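Local coordinates for protein oxaloacetate acetyl hydrolase (Cryphonectria parasitica, PDB 3LYE) that is an enzyme of the phosphoenolpyruvate phosphomutase family, built on a TIM-barrel-type framework of parallel strands surrounded by helices, at residues Lys15-Leu20 / Gly191-Leu196; Ala208-Leu213 / Met239-Met244. One frame throughout, in Å; residues are numbered along the deposited sequence.

How the contacts relate
Both contacts belong to one parallel barrel and lie on the same side of the chain's centre, their own centres about 13 Å apart. Contact 1 sets the N-terminal helix 12-22 against the start of strand 194-197; contact 2 sets the following helix, 203-213, against the turn leading into strand 243-247. Arg242 joins them: its NH1 lies 2.8 Å from Leu20 O and its NH2 3.1 Å from Leu19 O, both probable hydrogen bonds. The contacts gather where these strands begin, whereas calcium is bound by Asp94 and Asp96, and at another site by Glu224 and Asn225, where strands 91-94 and 219-223 finish. In a parallel barrel those are opposite ends.

Contact 1: Lys15-Leu20 / Gly191-Leu196; sequences KLRHLL and GADVGL
Arg17 of helix 12-22 reaches Asp193, the residue just before strand 194-197, so the salt bridge ties the N-terminal helix to the rim of a TIM-type barrel where that strand enters. From CB the arginine chain leaves with CG anti to the backbone N (chi1 -178°), runs on extended to CD, and bends at chi3. NE beyond the bend is bonded to Asp162 O. NH1 forms a salt bridge with Glu21 and donates to a water 2.9 Å away, which in turn donates to Asp193 OD2; the direct bond from NH1 to OD2 is weak. At the tip, NH2 makes the main bond, 3.1 Å to Asp193 OD2, and a weak one to OD1. OD2 sits in the guanidinium plane; the two flat groups are turned 69° apart, and NH2 meets OD2 from above the carboxylate plane, 61° out of it. Phe163 O also binds NH2, while Lys156 and the Leu165 N-H hold OD1. This network probably stabilises the negative charge of Asp193. One turn along from Arg17, Leu20 provides the apolar part of the contact, its CD2 methyl lying 3.8 Å from Val194 CG2.

Contact 2: Ala208-Leu213 / Met239-Met244; sequences AAVAAL and MGFRIM
Val210 of helix 203-213 and Gly240 approach to 6.3 Å between CA atoms, where helix 233-239 ends in a Schellman motif and Gly240 takes a positive phi of 103°. The chain then passes through Phe241 towards strand 243-247, so the contact joins two helices of the barrel's outer layer at the lead-in to an inner strand.

Val210 carries the first helix's share of the contact. Its CB points at the turn, and its two methyls have different partners. CG1 stands anti to the backbone N (chi1 170°) and rests against backbone oxygens, 3.4 Å from Met239 O and 3.9 Å from Gly240 O. With no side chain on Gly240, the helix can come close at this point. CG2, placed beside the backbone N, is directed at Phe241. It lies 3.5 Å from the centroid of that ring and only 8° off the ring normal, which identifies a CH-pi contact over the middle of one face. The evidence is consistent atom by atom: CG2 is at 3.6 Å from both Phe241 CZ and Phe241 CE1, and the remaining ring atoms are little farther away. Met239 SD lies at the edge of the same ring, in its plane.

Other apolar neighbours of the phenyl ring include Ala206 on helix 203-213, Leu218, and Leu220 on strand 219-223. The ring thus touches both helix 203-213 and strand 219-223. Met239 touches Ala206 and Ala207, extending the apolar seam along the same helix.

No hydrogen bond crosses between residues 208-213 and 239-244. Cohesion therefore probably rests on dispersion and on the CH-pi contact of Val210 CG2 with Phe241, while Val210 CG1 merely packs against the two carbonyl oxygens.

Contact 1: Lys15-Leu20 / Gly191-Leu196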
ATOM      1  N   LYS A  15      14.608  19.804 -13.495  1.00 12.27           N
ATOM      2  CA  LYS A  15      14.378  21.162 -13.020  1.00 14.03           C
ATOM      3  C   LYS A  15      15.255  21.551 -11.851  1.00 13.94           C
ATOM      4  O   LYS A  15      15.762  22.670 -11.784  1.00 14.83           O
ATOM      5  CB  LYS A  15      12.938  21.345 -12.613  1.00 15.46           C
ATOM      6  CG  LYS A  15      11.993  21.273 -13.717  1.00 16.28           C
ATOM      7  CD  LYS A  15      10.575  21.260 -13.154  1.00 19.49           C
ATOM      8  CE  LYS A  15       9.602  21.249 -14.255  1.00 20.19           C
ATOM      9  NZ  LYS A  15       8.227  21.441 -13.753  1.00 17.66           N
ATOM     10  N   LEU A  16      15.413  20.652 -10.900  1.00 11.55           N
ATOM     11  CA  LEU A  16      16.237  20.952  -9.749  1.00 12.28           C
ATOM     12  C   LEU A  16      17.702  21.072 -10.177  1.00 14.24           C
ATOM     13  O   LEU A  16      18.428  21.944  -9.731  1.00 13.60           O
ATOM     14  CB  LEU A  16      16.097  19.863  -8.698  1.00 10.99           C
ATOM     15  CG  LEU A  16      16.948  20.047  -7.462  1.00  9.88           C
ATOM     16  CD1 LEU A  16      16.604  21.327  -6.711  1.00 11.82           C
ATOM     17  CD2 LEU A  16      16.817  18.819  -6.563  1.00 10.65           C
ATOM     18  N   ARG A  17      18.121  20.190 -11.063  1.00 13.02           N
ATOM     19  CA  ARG A  17      19.504  20.219 -11.531  1.00 12.91           C
ATOM     20  C   ARG A  17      19.753  21.544 -12.250  1.00 14.83           C
ATOM     21  O   ARG A  17      20.836  22.107 -12.120  1.00 15.70           O
ATOM     22  CB  ARG A  17      19.829  19.031 -12.420  1.00 14.39           C
ATOM     23  CG  ARG A  17      21.272  19.076 -12.837  1.00 16.23           C
ATOM     24  CD  ARG A  17      21.770  17.778 -13.265  1.00 18.67           C
ATOM     25  NE  ARG A  17      21.737  16.791 -12.204  1.00 17.49           N
ATOM     26  CZ  ARG A  17      22.724  16.547 -11.347  1.00 18.07           C
ATOM     27  NH1 ARG A  17      23.839  17.267 -11.356  1.00 20.65           N
ATOM     28  NH2 ARG A  17      22.574  15.573 -10.462  1.00 15.51           N
ATOM     29  N   HIS A  18      18.767  22.045 -12.996  1.00 15.64           N
ATOM     30  CA  HIS A  18      18.925  23.323 -13.692  1.00 17.02           C
ATOM     31  C   HIS A  18      19.128  24.448 -12.652  1.00 17.19           C
ATOM     32  O   HIS A  18      20.002  25.317 -12.792  1.00 19.26           O
ATOM     33  CB  HIS A  18      17.710  23.637 -14.564  1.00 18.91           C
ATOM     34  CG  HIS A  18      17.711  25.034 -15.084  1.00 24.02           C
ATOM     35  ND1 HIS A  18      18.499  25.418 -16.143  1.00 27.44           N
ATOM     36  CD2 HIS A  18      17.080  26.150 -14.655  1.00 26.07           C
ATOM     37  CE1 HIS A  18      18.333  26.708 -16.367  1.00 26.87           C
ATOM     38  NE2 HIS A  18      17.478  27.178 -15.477  1.00 28.06           N
ATOM     39  N   LEU A  19      18.309  24.448 -11.603  1.00 16.75           N
ATOM     40  CA  LEU A  19      18.456  25.480 -10.585  1.00 16.92           C
ATOM     41  C   LEU A  19      19.831  25.413  -9.965  1.00 18.03           C
ATOM     42  O   LEU A  19      20.456  26.437  -9.713  1.00 20.07           O
ATOM     43  CB  LEU A  19      17.414  25.329  -9.479  1.00 16.21           C
ATOM     44  CG  LEU A  19      15.986  25.679  -9.882  1.00 18.29           C
ATOM     45  CD1 LEU A  19      14.997  25.346  -8.778  1.00 20.55           C
ATOM     46  CD2 LEU A  19      15.891  27.153 -10.213  1.00 19.94           C
ATOM     47  N   LEU A  20      20.307  24.204  -9.709  1.00 16.16           N
ATOM     48  CA  LEU A  20      21.613  24.033  -9.094  1.00 16.02           C
ATOM     49  C   LEU A  20      22.817  24.402  -9.951  1.00 19.73           C
ATOM     50  O   LEU A  20      23.745  25.074  -9.492  1.00 21.92           O
ATOM     51  CB  LEU A  20      21.768  22.566  -8.681  1.00 16.42           C
ATOM     52  CG  LEU A  20      22.964  22.124  -7.836  1.00 18.74           C
ATOM     53  CD1 LEU A  20      22.924  22.806  -6.475  1.00 19.76           C
ATOM     54  CD2 LEU A  20      23.017  20.613  -7.654  1.00 18.21           C
ATOM     55  N   GLY A 191      30.603  10.652  -6.436  1.00 10.80           N
ATOM     56  CA  GLY A 191      29.546  11.126  -7.305  1.00 10.65           C
ATOM     57  C   GLY A 191      28.382  11.883  -6.693  1.00 10.45           C
ATOM     58  O   GLY A 191      27.471  12.236  -7.418  1.00 11.20           O
ATOM     59  N   ALA A 192      28.386  12.129  -5.393  1.00  9.96           N
ATOM     60  CA  ALA A 192      27.312  12.888  -4.808  1.00 10.14           C
ATOM     61  C   ALA A 192      27.350  14.295  -5.412  1.00  9.92           C
ATOM     62  O   ALA A 192      28.417  14.862  -5.687  1.00 12.42           O
ATOM     63  CB  ALA A 192      27.412  12.901  -3.317  1.00 10.72           C
ATOM     64  N   ASP A 193      26.165  14.876  -5.573  1.00 10.74           N
ATOM     65  CA  ASP A 193      26.006  16.184  -6.157  1.00 11.21           C
ATOM     66  C   ASP A 193      26.024  17.381  -5.225  1.00 10.74           C
ATOM     67  O   ASP A 193      26.369  18.481  -5.643  1.00 12.87           O
ATOM     68  CB  ASP A 193      24.658  16.210  -6.895  1.00 11.08           C
ATOM     69  CG  ASP A 193      24.565  15.157  -7.980  1.00 12.00           C
ATOM     70  OD1 ASP A 193      23.767  14.197  -7.859  1.00 11.93           O
ATOM     71  OD2 ASP A 193      25.266  15.320  -9.005  1.00 15.80           O
ATOM     72  N   VAL A 194      25.635  17.149  -3.981  1.00 10.90           N
ATOM     73  CA  VAL A 194      25.550  18.165  -2.966  1.00 11.12           C
ATOM     74  C   VAL A 194      25.889  17.549  -1.634  1.00 12.64           C
ATOM     75  O   VAL A 194      25.625  16.370  -1.411  1.00 12.02           O
ATOM     76  CB  VAL A 194      24.059  18.656  -2.873  1.00 11.41           C
ATOM     77  CG1 VAL A 194      23.859  19.724  -1.806  1.00 12.59           C
ATOM     78  CG2 VAL A 194      23.541  19.128  -4.247  1.00 11.23           C
ATOM     79  N   GLY A 195      26.446  18.334  -0.725  1.00 12.89           N
ATOM     80  CA  GLY A 195      26.765  17.834   0.587  1.00 12.89           C
ATOM     81  C   GLY A 195      25.873  18.478   1.654  1.00 14.04           C
ATOM     82  O   GLY A 195      25.356  19.586   1.479  1.00 14.94           O
ATOM     83  N   LEU A 196      25.644  17.740   2.728  1.00 13.47           N
ATOM     84  CA  LEU A 196      24.835  18.194   3.851  1.00 12.72           C
ATOM     85  C   LEU A 196      25.527  17.778   5.146  1.00 14.18           C
ATOM     86  O   LEU A 196      25.646  16.600   5.456  1.00 14.74           O
ATOM     87  CB  LEU A 196      23.419  17.597   3.788  1.00 12.86           C
ATOM     88  CG  LEU A 196      22.544  17.610   5.052  1.00 16.82           C
ATOM     89  CD1 LEU A 196      22.531  18.939   5.735  1.00 18.22           C
ATOM     90  CD2 LEU A 196      21.128  17.143   4.671  1.00 16.59           C
TER
HETATM   91  O   HOH W   1      26.301  17.746  -9.865  1.00 40.81           O

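Contact 2: Ala208-Leu213 / Met239-Met244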
ATOM      1  N   ALA A 208      32.110  27.990   7.368  1.00 31.58           N
ATOM      2  CA  ALA A 208      33.395  27.340   7.155  1.00 29.48           C
ATOM      3  C   ALA A 208      33.242  26.059   6.368  1.00 28.67           C
ATOM      4  O   ALA A 208      34.103  25.733   5.549  1.00 30.81           O
ATOM      5  CB  ALA A 208      34.071  27.064   8.480  1.00 30.31           C
ATOM      6  N   ALA A 209      32.172  25.317   6.608  1.00 26.98           N
ATOM      7  CA  ALA A 209      31.978  24.075   5.868  1.00 26.38           C
ATOM      8  C   ALA A 209      31.775  24.429   4.395  1.00 26.51           C
ATOM      9  O   ALA A 209      32.290  23.756   3.500  1.00 27.77           O
ATOM     10  CB  ALA A 209      30.781  23.314   6.393  1.00 26.19           C
ATOM     11  N   VAL A 210      31.010  25.486   4.144  1.00 26.22           N
ATOM     12  CA  VAL A 210      30.766  25.906   2.772  1.00 25.92           C
ATOM     13  C   VAL A 210      32.110  26.243   2.096  1.00 27.36           C
ATOM     14  O   VAL A 210      32.374  25.839   0.961  1.00 28.00           O
ATOM     15  CB  VAL A 210      29.834  27.123   2.694  1.00 25.66           C
ATOM     16  CG1 VAL A 210      29.823  27.645   1.267  1.00 24.14           C
ATOM     17  CG2 VAL A 210      28.413  26.772   3.157  1.00 25.02           C
ATOM     18  N   ALA A 211      32.951  26.997   2.791  1.00 28.22           N
ATOM     19  CA  ALA A 211      34.242  27.360   2.224  1.00 27.96           C
ATOM     20  C   ALA A 211      35.194  26.161   2.042  1.00 29.09           C
ATOM     21  O   ALA A 211      36.001  26.109   1.099  1.00 30.84           O
ATOM     22  CB  ALA A 211      34.910  28.411   3.097  1.00 28.47           C
ATOM     23  N   ALA A 212      35.093  25.176   2.924  1.00 27.85           N
ATOM     24  CA  ALA A 212      35.969  24.016   2.843  1.00 27.06           C
ATOM     25  C   ALA A 212      35.656  23.137   1.664  1.00 27.79           C
ATOM     26  O   ALA A 212      36.551  22.460   1.130  1.00 29.99           O
ATOM     27  CB  ALA A 212      35.845  23.198   4.093  1.00 27.29           C
ATOM     28  N   LEU A 213      34.384  23.099   1.281  1.00 25.71           N
ATOM     29  CA  LEU A 213      33.961  22.269   0.154  1.00 24.02           C
ATOM     30  C   LEU A 213      33.766  23.036  -1.154  1.00 24.43           C
ATOM     31  O   LEU A 213      33.589  22.426  -2.199  1.00 24.44           O
ATOM     32  CB  LEU A 213      32.685  21.493   0.536  1.00 25.06           C
ATOM     33  CG  LEU A 213      33.169  20.391   1.481  1.00 28.76           C
ATOM     34  CD1 LEU A 213      32.154  20.006   2.497  1.00 30.97           C
ATOM     35  CD2 LEU A 213      33.664  19.196   0.664  1.00 29.54           C
ATOM     36  N   MET A 239      26.258  33.071   3.228  1.00 31.75           N
ATOM     37  CA  MET A 239      27.248  32.064   3.660  1.00 29.39           C
ATOM     38  C   MET A 239      27.685  31.215   2.459  1.00 28.99           C
ATOM     39  O   MET A 239      28.719  30.551   2.519  1.00 29.41           O
ATOM     40  CB  MET A 239      26.638  31.080   4.684  1.00 30.70           C
ATOM     41  CG  MET A 239      26.611  31.584   6.137  1.00 34.21           C
ATOM     42  SD  MET A 239      25.859  30.389   7.286  1.00 40.20           S
ATOM     43  CE  MET A 239      24.258  30.034   6.597  1.00 41.62           C
ATOM     44  N   GLY A 240      26.870  31.191   1.403  1.00 27.79           N
ATOM     45  CA  GLY A 240      27.170  30.430   0.198  1.00 24.23           C
ATOM     46  C   GLY A 240      26.436  29.115  -0.032  1.00 22.86           C
ATOM     47  O   GLY A 240      26.766  28.396  -0.964  1.00 24.00           O
ATOM     48  N   PHE A 241      25.499  28.776   0.833  1.00 20.20           N
ATOM     49  CA  PHE A 241      24.744  27.543   0.671  1.00 18.69           C
ATOM     50  C   PHE A 241      23.940  27.630  -0.623  1.00 17.27           C
ATOM     51  O   PHE A 241      23.557  28.716  -1.038  1.00 20.38           O
ATOM     52  CB  PHE A 241      23.800  27.336   1.870  1.00 18.12           C
ATOM     53  CG  PHE A 241      24.492  26.832   3.115  1.00 19.08           C
ATOM     54  CD1 PHE A 241      24.819  25.496   3.239  1.00 17.84           C
ATOM     55  CD2 PHE A 241      24.805  27.690   4.151  1.00 20.06           C
ATOM     56  CE1 PHE A 241      25.478  25.031   4.342  1.00 19.69           C
ATOM     57  CE2 PHE A 241      25.442  27.226   5.283  1.00 21.15           C
ATOM     58  CZ  PHE A 241      25.776  25.900   5.379  1.00 20.55           C
ATOM     59  N   ARG A 242      23.662  26.489  -1.255  1.00 16.98           N
ATOM     60  CA  ARG A 242      22.881  26.481  -2.497  1.00 15.49           C
ATOM     61  C   ARG A 242      21.457  25.979  -2.297  1.00 16.74           C
ATOM     62  O   ARG A 242      20.610  26.262  -3.115  1.00 17.26           O
ATOM     63  CB  ARG A 242      23.573  25.689  -3.603  1.00 16.73           C
ATOM     64  CG  ARG A 242      24.825  26.396  -4.108  1.00 17.84           C
ATOM     65  CD  ARG A 242      24.580  27.834  -4.647  1.00 18.26           C
ATOM     66  NE  ARG A 242      23.376  27.917  -5.432  1.00 18.18           N
ATOM     67  CZ  ARG A 242      23.157  27.309  -6.593  1.00 18.02           C
ATOM     68  NH1 ARG A 242      24.134  26.613  -7.174  1.00 18.47           N
ATOM     69  NH2 ARG A 242      21.944  27.385  -7.161  1.00 18.53           N
ATOM     70  N   ILE A 243      21.235  25.182  -1.262  1.00 13.77           N
ATOM     71  CA  ILE A 243      19.895  24.688  -0.970  1.00 12.25           C
ATOM     72  C   ILE A 243      19.684  24.825   0.533  1.00 12.86           C
ATOM     73  O   ILE A 243      20.624  24.645   1.299  1.00 13.65           O
ATOM     74  CB  ILE A 243      19.677  23.202  -1.360  1.00 11.44           C
ATOM     75  CG1 ILE A 243      20.089  22.973  -2.821  1.00 13.16           C
ATOM     76  CG2 ILE A 243      18.225  22.742  -1.074  1.00 11.98           C
ATOM     77  CD1 ILE A 243      20.053  21.493  -3.254  1.00 12.71           C
ATOM     78  N   MET A 244      18.454  25.133   0.958  1.00 13.35           N
ATOM     79  CA  MET A 244      18.146  25.243   2.378  1.00 12.48           C
ATOM     80  C   MET A 244      16.776  24.580   2.528  1.00 10.79           C
ATOM     81  O   MET A 244      15.812  24.963   1.868  1.00 12.39           O
ATOM     82  CB  MET A 244      18.098  26.684   2.850  1.00 12.90           C
ATOM     83  CG  MET A 244      17.900  26.840   4.324  1.00 13.96           C
ATOM     84  SD  MET A 244      18.156  28.566   4.762  1.00 17.26           S
ATOM     85  CE  MET A 244      17.918  28.553   6.538  1.00 17.22           C
TER